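Local atomic coordinates of N-acetyltransferase family protein (Bacillus anthracis, PDB entry 3LNB), a protein that catalyses transfer of an acetyl group from acetyl-coenzyme A to the amino nitrogen of arylamines and inactivates the drug sulfamethoxazole, probably by this acetylation. Residues D72-T77 against K248-C253; P134-V139 against E228-N233; K236-V239 against E243-F246. The protein carries 1 engineered substitution. All coordinates share one frame; numbering follows the deposited sequence.

Contact 1 (D72-T77 against K248-C253); sequences DIMAGT and KGAITC. With COA (coenzyme A), chain B.
The sulfur of Met74 rests on the face of a peptide group: SD lies 3.2 Å from Ala250 N and 3.3 Å from Gly249 C, above the plane of the amide that joins these two residues. No hydrogen bond crosses between 72-77 and 248-253, and this one side chain makes every close contact. Bends at chi2 (-67°) and chi3 (92°) fold the methionine over the loop. Its CG is then 3.7 Å from Ala250 CB, while the terminal CE comes within 3.9 Å of Gly249 N. A flexible thioether suits the place, since it can lie flat on the Gly249-Ala250 peptide. The side-chain amide of Asn70 holds the same loop at two points, donating to Gly249 O and accepting from Ile251 N. Helix 71-75 ends just beyond in a Schellman motif, with Gly76 at positive phi and Thr77 N bonded to Asp72 O. On the coenzyme side, Ile251 CB lies 3.7 Å from adenine N3A, and Cys253 SG is 3.6 Å from the pantetheine methyl CDP. With no hydrogen bond between the segments, the contact probably rests on dispersion involving the polarisable sulfur, and the directional bonds to this loop are those of Asn70.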
# COMPACT_ATOMS: atom_id res chain seq x y z
N ASP A 72 -11.25 8.36 5.29
CA ASP A 72 -11.22 9.82 5.42
C ASP A 72 -11.87 10.45 4.20
O ASP A 72 -12.55 11.47 4.30
CB ASP A 72 -9.78 10.33 5.56
CG ASP A 72 -9.26 10.24 6.99
OD1 ASP A 72 -10.03 9.87 7.89
OD2 ASP A 72 -8.07 10.54 7.20
N ILE A 73 -11.66 9.82 3.04
CA ILE A 73 -12.25 10.29 1.80
C ILE A 73 -13.76 10.17 1.96
O ILE A 73 -14.51 11.08 1.61
CB ILE A 73 -11.79 9.44 0.58
CG1 ILE A 73 -10.28 9.61 0.38
CG2 ILE A 73 -12.56 9.83 -0.67
CD1 ILE A 73 -9.71 8.82 -0.78
N MET A 74 -14.21 9.04 2.50
CA MET A 74 -15.64 8.81 2.72
C MET A 74 -16.22 9.80 3.74
O MET A 74 -17.31 10.33 3.55
CB MET A 74 -15.87 7.38 3.21
CG MET A 74 -15.48 6.30 2.21
SD MET A 74 -16.55 6.31 0.75
CE MET A 74 -15.67 7.37 -0.35
N ALA A 75 -15.48 10.05 4.81
CA ALA A 75 -15.94 10.96 5.86
C ALA A 75 -15.68 12.44 5.56
O ALA A 75 -16.17 13.31 6.27
CB ALA A 75 -15.30 10.59 7.19
N GLY A 76 -14.90 12.72 4.52
CA GLY A 76 -14.59 14.11 4.19
C GLY A 76 -13.69 14.75 5.24
O GLY A 76 -13.93 15.89 5.66
N THR A 77 -12.66 14.02 5.65
CA THR A 77 -11.70 14.50 6.65
C THR A 77 -10.28 14.26 6.15
O THR A 77 -9.45 13.66 6.83
CB THR A 77 -11.91 13.77 7.99
OG1 THR A 77 -11.84 12.35 7.78
CG2 THR A 77 -13.27 14.12 8.58
N LYS A 248 -15.94 6.32 -4.41
CA LYS A 248 -17.24 5.75 -4.75
C LYS A 248 -17.87 4.93 -3.64
O LYS A 248 -19.07 4.63 -3.68
CB LYS A 248 -17.11 4.86 -5.98
CG LYS A 248 -16.50 5.53 -7.19
CD LYS A 248 -17.42 6.59 -7.76
CE LYS A 248 -16.94 7.01 -9.14
NZ LYS A 248 -15.50 7.43 -9.12
N GLY A 249 -17.08 4.55 -2.65
CA GLY A 249 -17.59 3.74 -1.57
C GLY A 249 -16.46 3.34 -0.64
O GLY A 249 -15.31 3.25 -1.07
N ALA A 250 -16.78 3.10 0.62
CA ALA A 250 -15.77 2.74 1.60
C ALA A 250 -15.15 1.38 1.35
O ALA A 250 -15.82 0.43 0.94
CB ALA A 250 -16.37 2.78 3.00
N ILE A 251 -13.84 1.30 1.58
CA ILE A 251 -13.11 0.06 1.43
C ILE A 251 -12.05 0.01 2.53
O ILE A 251 -11.43 1.02 2.87
CB ILE A 251 -12.42 -0.05 0.04
CG1 ILE A 251 -11.62 -1.36 -0.06
CG2 ILE A 251 -11.46 1.12 -0.17
CD1 ILE A 251 -12.40 -2.62 0.26
N THR A 252 -11.90 -1.17 3.12
CA THR A 252 -10.91 -1.40 4.16
C THR A 252 -10.45 -2.83 3.93
O THR A 252 -11.27 -3.76 3.89
CB THR A 252 -11.50 -1.25 5.59
OG1 THR A 252 -11.99 0.09 5.77
CG2 THR A 252 -10.44 -1.52 6.65
N CYS A 253 -9.14 -3.00 3.76
CA CYS A 253 -8.55 -4.31 3.50
C CYS A 253 -7.30 -4.53 4.33
O CYS A 253 -6.58 -3.59 4.65
CB CYS A 253 -8.20 -4.43 2.01
SG CYS A 253 -7.32 -5.94 1.56
N1A COA B . -11.98 1.15 -4.19
C2A COA B . -13.09 0.91 -3.52
N3A COA B . -13.63 -0.30 -3.47
C4A COA B . -13.06 -1.32 -4.12
C5A COA B . -11.90 -1.11 -4.85
C6A COA B . -11.36 0.17 -4.87
N6A COA B . -10.23 0.42 -5.53
N7A COA B . -11.54 -2.27 -5.38
C8A COA B . -12.43 -3.18 -5.00
N9A COA B . -13.36 -2.61 -4.23
C1B COA B . -14.45 -3.32 -3.53
C2B COA B . -15.38 -4.09 -4.47
O2B COA B . -16.34 -3.19 -5.05
C3B COA B . -16.06 -5.03 -3.48
O3B COA B . -17.24 -4.43 -2.94
P3B COA B . -18.49 -5.37 -2.56
O7A COA B . -18.08 -6.58 -1.82
O8A COA B . -19.51 -4.45 -1.71
O9A COA B . -19.21 -5.71 -3.95
C4B COA B . -15.01 -5.22 -2.39
O4B COA B . -13.90 -4.38 -2.74
C5B COA B . -14.53 -6.67 -2.33
O5B COA B . -13.91 -7.03 -3.57
P1A COA B . -13.51 -8.56 -3.85
O1A COA B . -12.66 -8.56 -5.21
O2A COA B . -14.71 -9.43 -3.93
O3A COA B . -12.55 -8.99 -2.64
P2A COA B . -10.98 -8.62 -2.55
O4A COA B . -10.21 -9.85 -3.24
O5A COA B . -10.57 -8.44 -1.14
O6A COA B . -10.71 -7.34 -3.48
CBP COA B . -9.29 -5.42 -2.88
CCP COA B . -10.70 -6.01 -2.93
CDP COA B . -8.45 -6.17 -1.84
CEP COA B . -9.38 -3.94 -2.50
CAP COA B . -8.63 -5.53 -4.26
OAP COA B . -9.45 -4.88 -5.23
C9P COA B . -7.24 -4.88 -4.28
O9P COA B . -6.29 -5.41 -3.71
N8P COA B . -7.18 -3.74 -4.95
C7P COA B . -5.94 -2.97 -5.11
C6P COA B . -6.22 -1.47 -4.94
C5P COA B . -5.06 -0.63 -5.49
O5P COA B . -4.90 -0.51 -6.70
N4P COA B . -4.29 -0.03 -4.58
C3P COA B . -3.15 0.81 -4.97
C2P COA B . -3.61 2.20 -5.41
S1P COA B . -4.24 3.24 -4.04

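Contact 2 (P134-V139 against E228-N233); sequences PDDGHV and EQKVNN. With COA (coenzyme A), chain B.
The carboxylate of Asp136 is met by the ammonium group of Lys230 from the anti side: NZ donates to OD2 over 3.0 Å, the nitrogen standing 30° out of the carboxylate plane. The other flat group is the imidazole of His138, which has C3P of coenzyme A over one face, 3.8 Å from ND1. Tyr219 meets this ring edge-to-face, and Asp153 OD2 is hydrogen-bonded to its NE2. His138 also touches Cys99, as expected of the Cys-His-Asp triad of arylamine N-acetyltransferases, which these residues probably form.

The salt bridge is the one polar link between the segments, and its side chains cross at about a right angle. Lys230 is bent once, at chi2 (64°), and is extended beyond it, which carries NZ from the helix to the turn; a long, flexible lysine suits that gap. Asp136 occupies the third position of a type II turn from Pro134 to Gly137. There its phi is positive (55°), in a place more often filled by glycine, and its N is held by Thr123 OG1. Gly137 O, at the end of the turn, comes 3.6 Å from coenzyme A C2P. The bridge lies at the protein surface, whereas Val139 and Val231 are buried, each shielding some of the other segment without a close contact.

The bridge joins the first turns of helix 228-240 to the turn that leads into the 138-139 part of strand 131-145; around it Val231 touches Ser104 of helix 99-112 and Lys119 of strand 116-126, and Val139 packs on Tyr100 of the same helix 99-112.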
# COMPACT_ATOMS: atom_id res chain seq x y z
N PRO A 134 -6.93 5.99 -13.21
CA PRO A 134 -6.39 7.34 -13.41
C PRO A 134 -4.87 7.46 -13.35
O PRO A 134 -4.22 6.80 -12.54
CB PRO A 134 -7.08 8.15 -12.31
CG PRO A 134 -8.41 7.47 -12.18
CD PRO A 134 -8.01 6.00 -12.21
N ASP A 135 -4.32 8.32 -14.20
CA ASP A 135 -2.88 8.57 -14.27
C ASP A 135 -2.30 8.88 -12.89
O ASP A 135 -2.82 9.72 -12.16
CB ASP A 135 -2.58 9.77 -15.20
CG ASP A 135 -2.72 9.43 -16.68
OD1 ASP A 135 -2.95 8.26 -17.03
OD2 ASP A 135 -2.58 10.36 -17.50
N ASP A 136 -1.20 8.20 -12.56
CA ASP A 136 -0.51 8.39 -11.29
C ASP A 136 -1.38 8.22 -10.05
O ASP A 136 -1.28 9.02 -9.12
CB ASP A 136 0.13 9.78 -11.24
CG ASP A 136 1.04 10.04 -12.42
OD1 ASP A 136 1.58 9.06 -12.96
OD2 ASP A 136 1.21 11.22 -12.78
N GLY A 137 -2.22 7.20 -10.05
CA GLY A 137 -3.08 6.95 -8.91
C GLY A 137 -2.46 5.97 -7.92
O GLY A 137 -3.16 5.34 -7.12
N HIS A 138 -1.14 5.83 -7.97
CA HIS A 138 -0.43 4.95 -7.06
C HIS A 138 0.92 5.58 -6.78
O HIS A 138 1.46 6.31 -7.62
CB HIS A 138 -0.23 3.55 -7.69
CG HIS A 138 0.39 2.56 -6.75
ND1 HIS A 138 0.22 2.61 -5.39
CD2 HIS A 138 1.12 1.44 -7.00
CE1 HIS A 138 0.83 1.57 -4.83
NE2 HIS A 138 1.38 0.85 -5.78
N VAL A 139 1.44 5.34 -5.59
CA VAL A 139 2.73 5.87 -5.17
C VAL A 139 3.53 4.72 -4.58
O VAL A 139 3.04 3.99 -3.71
CB VAL A 139 2.56 6.97 -4.08
CG1 VAL A 139 3.92 7.36 -3.53
CG2 VAL A 139 1.84 8.19 -4.67
N GLU A 228 6.37 15.88 -1.97
CA GLU A 228 5.14 15.92 -1.18
C GLU A 228 4.01 16.66 -1.90
O GLU A 228 2.84 16.27 -1.82
CB GLU A 228 5.41 16.56 0.19
CG GLU A 228 4.35 16.27 1.25
CD GLU A 228 4.93 15.63 2.52
OE1 GLU A 228 5.63 16.32 3.29
OE2 GLU A 228 4.67 14.42 2.74
N GLN A 229 4.35 17.72 -2.64
CA GLN A 229 3.33 18.46 -3.36
C GLN A 229 2.65 17.56 -4.39
O GLN A 229 1.42 17.55 -4.50
CB GLN A 229 3.93 19.68 -4.05
CG GLN A 229 2.93 20.82 -4.21
CD GLN A 229 3.57 22.10 -4.71
OE1 GLN A 229 4.71 22.42 -4.37
NE2 GLN A 229 2.81 22.86 -5.50
N LYS A 230 3.44 16.79 -5.13
CA LYS A 230 2.90 15.88 -6.13
C LYS A 230 2.05 14.83 -5.43
O LYS A 230 0.98 14.47 -5.90
CB LYS A 230 4.03 15.19 -6.91
CG LYS A 230 3.60 14.01 -7.78
CD LYS A 230 2.66 14.41 -8.92
CE LYS A 230 2.29 13.20 -9.77
NZ LYS A 230 1.36 13.52 -10.88
N VAL A 231 2.55 14.33 -4.30
CA VAL A 231 1.82 13.34 -3.53
C VAL A 231 0.49 13.94 -3.07
O VAL A 231 -0.52 13.24 -3.01
CB VAL A 231 2.64 12.84 -2.32
CG1 VAL A 231 1.77 12.03 -1.38
CG2 VAL A 231 3.79 11.98 -2.82
N ASN A 232 0.48 15.24 -2.76
CA ASN A 232 -0.77 15.88 -2.36
C ASN A 232 -1.68 16.04 -3.57
O ASN A 232 -2.90 16.02 -3.43
CB ASN A 232 -0.52 17.26 -1.74
CG ASN A 232 0.07 17.17 -0.35
OD1 ASN A 232 -0.47 16.51 0.53
ND2 ASN A 232 1.19 17.84 -0.15
N ASN A 233 -1.08 16.20 -4.75
CA ASN A 233 -1.88 16.35 -5.97
C ASN A 233 -2.50 14.99 -6.28
O ASN A 233 -3.65 14.91 -6.69
CB ASN A 233 -1.00 16.79 -7.15
CG ASN A 233 -1.83 17.17 -8.39
OD1 ASN A 233 -2.50 18.21 -8.42
ND2 ASN A 233 -1.80 16.32 -9.41
N1A COA B . -11.98 1.15 -4.19
C2A COA B . -13.09 0.91 -3.52
N3A COA B . -13.63 -0.30 -3.47
C4A COA B . -13.06 -1.32 -4.12
C5A COA B . -11.90 -1.11 -4.85
C6A COA B . -11.36 0.17 -4.87
N6A COA B . -10.23 0.42 -5.53
N7A COA B . -11.54 -2.27 -5.38
C8A COA B . -12.43 -3.18 -5.00
N9A COA B . -13.36 -2.61 -4.23
C1B COA B . -14.45 -3.32 -3.53
C2B COA B . -15.38 -4.09 -4.47
O2B COA B . -16.34 -3.19 -5.05
C3B COA B . -16.06 -5.03 -3.48
O3B COA B . -17.24 -4.43 -2.94
P3B COA B . -18.49 -5.37 -2.56
O7A COA B . -18.08 -6.58 -1.82
O8A COA B . -19.51 -4.45 -1.71
O9A COA B . -19.21 -5.71 -3.95
C4B COA B . -15.01 -5.22 -2.39
O4B COA B . -13.90 -4.38 -2.74
C5B COA B . -14.53 -6.67 -2.33
O5B COA B . -13.91 -7.03 -3.57
P1A COA B . -13.51 -8.56 -3.85
O1A COA B . -12.66 -8.56 -5.21
O2A COA B . -14.71 -9.43 -3.93
O3A COA B . -12.55 -8.99 -2.64
P2A COA B . -10.98 -8.62 -2.55
O4A COA B . -10.21 -9.85 -3.24
O5A COA B . -10.57 -8.44 -1.14
O6A COA B . -10.71 -7.34 -3.48
CBP COA B . -9.29 -5.42 -2.88
CCP COA B . -10.70 -6.01 -2.93
CDP COA B . -8.45 -6.17 -1.84
CEP COA B . -9.38 -3.94 -2.50
CAP COA B . -8.63 -5.53 -4.26
OAP COA B . -9.45 -4.88 -5.23
C9P COA B . -7.24 -4.88 -4.28
O9P COA B . -6.29 -5.41 -3.71
N8P COA B . -7.18 -3.74 -4.95
C7P COA B . -5.94 -2.97 -5.11
C6P COA B . -6.22 -1.47 -4.94
C5P COA B . -5.06 -0.63 -5.49
O5P COA B . -4.90 -0.51 -6.70
N4P COA B . -4.29 -0.03 -4.58
C3P COA B . -3.15 0.81 -4.97
C2P COA B . -3.61 2.20 -5.41
S1P COA B . -4.24 3.24 -4.04

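Contact 3 (K236-V239 against E243-F246); sequences KVIV and ESPF. With COA (coenzyme A), chain B.
Hydrogen bonding centres on Ser244, whose OG donates to Ile238 O across a short 2.5 Å. The donor approaches at a C=O angle of 123° and is tilted 16° from the carbonyl plane. With chi1 at 162°, OG lies opposite the backbone N and faces the helix. The same oxygen accepts from Phe246 N at 3.2 Å, so this buried hydroxyl is used as both donor and acceptor. Serine suits the spot, being small enough to fit against the helix and able to serve two backbone groups at once.

The second bond closes an ST turn in the loop that follows helix 228-240. That helix follows the large antiparallel sheet and, as in other arylamine N-acetyltransferases, leads from the barrel-like domain toward the third, lid-like domain.

Apolar packing pairs Ile238 with Phe246, which lie side by side and point the same way. CG2 of the isoleucine touches Phe246 CB at 3.7 Å and nears the ring obliquely; Leu98 packs against both residues. Pro245 CB lies 3.8 Å above one face of the phenylalanine ring, displaced toward its rim.

Coenzyme A is met by both Pro245 and Phe246. Pro245 O is 3.0 Å from adenine N1A, Phe246 CE2 is 3.3 Å from the amino nitrogen N6A by an oblique approach, and Phe246 CZ is 3.5 Å from the thiol sulfur S1P.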
# COMPACT_ATOMS: atom_id res chain seq x y z
N LYS A 236 -5.51 14.49 -4.11
CA LYS A 236 -6.65 15.25 -4.58
C LYS A 236 -7.33 14.60 -5.78
O LYS A 236 -8.56 14.60 -5.87
CB LYS A 236 -6.23 16.69 -4.90
CG LYS A 236 -7.36 17.56 -5.45
CD LYS A 236 -8.65 17.46 -4.62
CE LYS A 236 -8.54 18.13 -3.26
NZ LYS A 236 -9.88 18.21 -2.59
N VAL A 237 -6.55 14.05 -6.71
CA VAL A 237 -7.11 13.39 -7.89
C VAL A 237 -7.90 12.15 -7.50
O VAL A 237 -8.90 11.81 -8.14
CB VAL A 237 -6.00 12.97 -8.88
CG1 VAL A 237 -6.61 12.22 -10.06
CG2 VAL A 237 -5.25 14.19 -9.38
N ILE A 238 -7.45 11.46 -6.46
CA ILE A 238 -8.12 10.26 -5.99
C ILE A 238 -9.40 10.64 -5.24
O ILE A 238 -10.38 9.88 -5.22
CB ILE A 238 -7.17 9.45 -5.09
CG1 ILE A 238 -6.11 8.78 -5.97
CG2 ILE A 238 -7.94 8.45 -4.26
CD1 ILE A 238 -5.10 7.95 -5.20
N VAL A 239 -9.39 11.82 -4.65
CA VAL A 239 -10.54 12.34 -3.93
C VAL A 239 -11.60 12.89 -4.88
O VAL A 239 -12.80 12.77 -4.61
CB VAL A 239 -10.14 13.49 -2.97
CG1 VAL A 239 -11.39 14.11 -2.35
CG2 VAL A 239 -9.21 12.97 -1.89
N GLU A 243 -13.42 8.99 -12.31
CA GLU A 243 -13.12 7.57 -12.45
C GLU A 243 -12.25 7.08 -11.31
O GLU A 243 -11.77 5.94 -11.34
CB GLU A 243 -12.42 7.26 -13.78
CG GLU A 243 -13.33 7.23 -15.00
CD GLU A 243 -12.68 6.52 -16.20
OE1 GLU A 243 -12.71 5.27 -16.25
OE2 GLU A 243 -12.12 7.22 -17.07
N SER A 244 -12.04 7.92 -10.30
CA SER A 244 -11.25 7.48 -9.16
C SER A 244 -11.98 6.32 -8.52
O SER A 244 -13.17 6.40 -8.24
CB SER A 244 -11.10 8.59 -8.12
OG SER A 244 -10.71 8.02 -6.88
N PRO A 245 -11.27 5.21 -8.29
CA PRO A 245 -11.87 4.02 -7.68
C PRO A 245 -12.16 4.24 -6.19
O PRO A 245 -13.00 3.55 -5.61
CB PRO A 245 -10.79 2.95 -7.87
CG PRO A 245 -9.92 3.48 -8.97
CD PRO A 245 -9.88 4.95 -8.68
N PHE A 246 -11.49 5.21 -5.60
CA PHE A 246 -11.61 5.44 -4.16
C PHE A 246 -12.55 6.50 -3.60
O PHE A 246 -12.48 6.80 -2.41
CB PHE A 246 -10.21 5.63 -3.59
CG PHE A 246 -9.26 4.55 -4.01
CD1 PHE A 246 -8.50 4.68 -5.17
CD2 PHE A 246 -9.17 3.37 -3.27
CE1 PHE A 246 -7.66 3.65 -5.59
CE2 PHE A 246 -8.33 2.33 -3.68
CZ PHE A 246 -7.57 2.47 -4.85
N1A COA B . -11.98 1.15 -4.19
C2A COA B . -13.09 0.91 -3.52
N3A COA B . -13.63 -0.30 -3.47
C4A COA B . -13.06 -1.32 -4.12
C5A COA B . -11.90 -1.11 -4.85
C6A COA B . -11.36 0.17 -4.87
N6A COA B . -10.23 0.42 -5.53
N7A COA B . -11.54 -2.27 -5.38
C8A COA B . -12.43 -3.18 -5.00
N9A COA B . -13.36 -2.61 -4.23
C1B COA B . -14.45 -3.32 -3.53
C2B COA B . -15.38 -4.09 -4.47
O2B COA B . -16.34 -3.19 -5.05
C3B COA B . -16.06 -5.03 -3.48
O3B COA B . -17.24 -4.43 -2.94
P3B COA B . -18.49 -5.37 -2.56
O7A COA B . -18.08 -6.58 -1.82
O8A COA B . -19.51 -4.45 -1.71
O9A COA B . -19.21 -5.71 -3.95
C4B COA B . -15.01 -5.22 -2.39
O4B COA B . -13.90 -4.38 -2.74
C5B COA B . -14.53 -6.67 -2.33
O5B COA B . -13.91 -7.03 -3.57
P1A COA B . -13.51 -8.56 -3.85
O1A COA B . -12.66 -8.56 -5.21
O2A COA B . -14.71 -9.43 -3.93
O3A COA B . -12.55 -8.99 -2.64
P2A COA B . -10.98 -8.62 -2.55
O4A COA B . -10.21 -9.85 -3.24
O5A COA B . -10.57 -8.44 -1.14
O6A COA B . -10.71 -7.34 -3.48
CBP COA B . -9.29 -5.42 -2.88
CCP COA B . -10.70 -6.01 -2.93
CDP COA B . -8.45 -6.17 -1.84
CEP COA B . -9.38 -3.94 -2.50
CAP COA B . -8.63 -5.53 -4.26
OAP COA B . -9.45 -4.88 -5.23
C9P COA B . -7.24 -4.88 -4.28
O9P COA B . -6.29 -5.41 -3.71
N8P COA B . -7.18 -3.74 -4.95
C7P COA B . -5.94 -2.97 -5.11
C6P COA B . -6.22 -1.47 -4.94
C5P COA B . -5.06 -0.63 -5.49
O5P COA B . -4.90 -0.51 -6.70
N4P COA B . -4.29 -0.03 -4.58
C3P COA B . -3.15 0.81 -4.97
C2P COA B . -3.61 2.20 -5.41
S1P COA B . -4.24 3.24 -4.04

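Overall arrangement
From the N terminus, helix 71-75 opens the longest loop, which contact 1 closes where 248-253 enters strand 252-256. Contacts 2 and 3 both nest inside it, in series. Contact 2 closes a loop that runs through strands of the large antiparallel sheet, from 134-139 to the start of helix 228-240; contact 3 then folds the chain back on the end of that helix. Contacts 2 and 3 touch through Gly137 and Ile238 and through Pro134 and the 243-246 turn, and contact 3 meets contact 1 where Ile73 packs on Phe246 and Ile238. Together they tie helix 71-75, helix 228-240, the large sheet and the five-stranded sheet around coenzyme A, which all three touch.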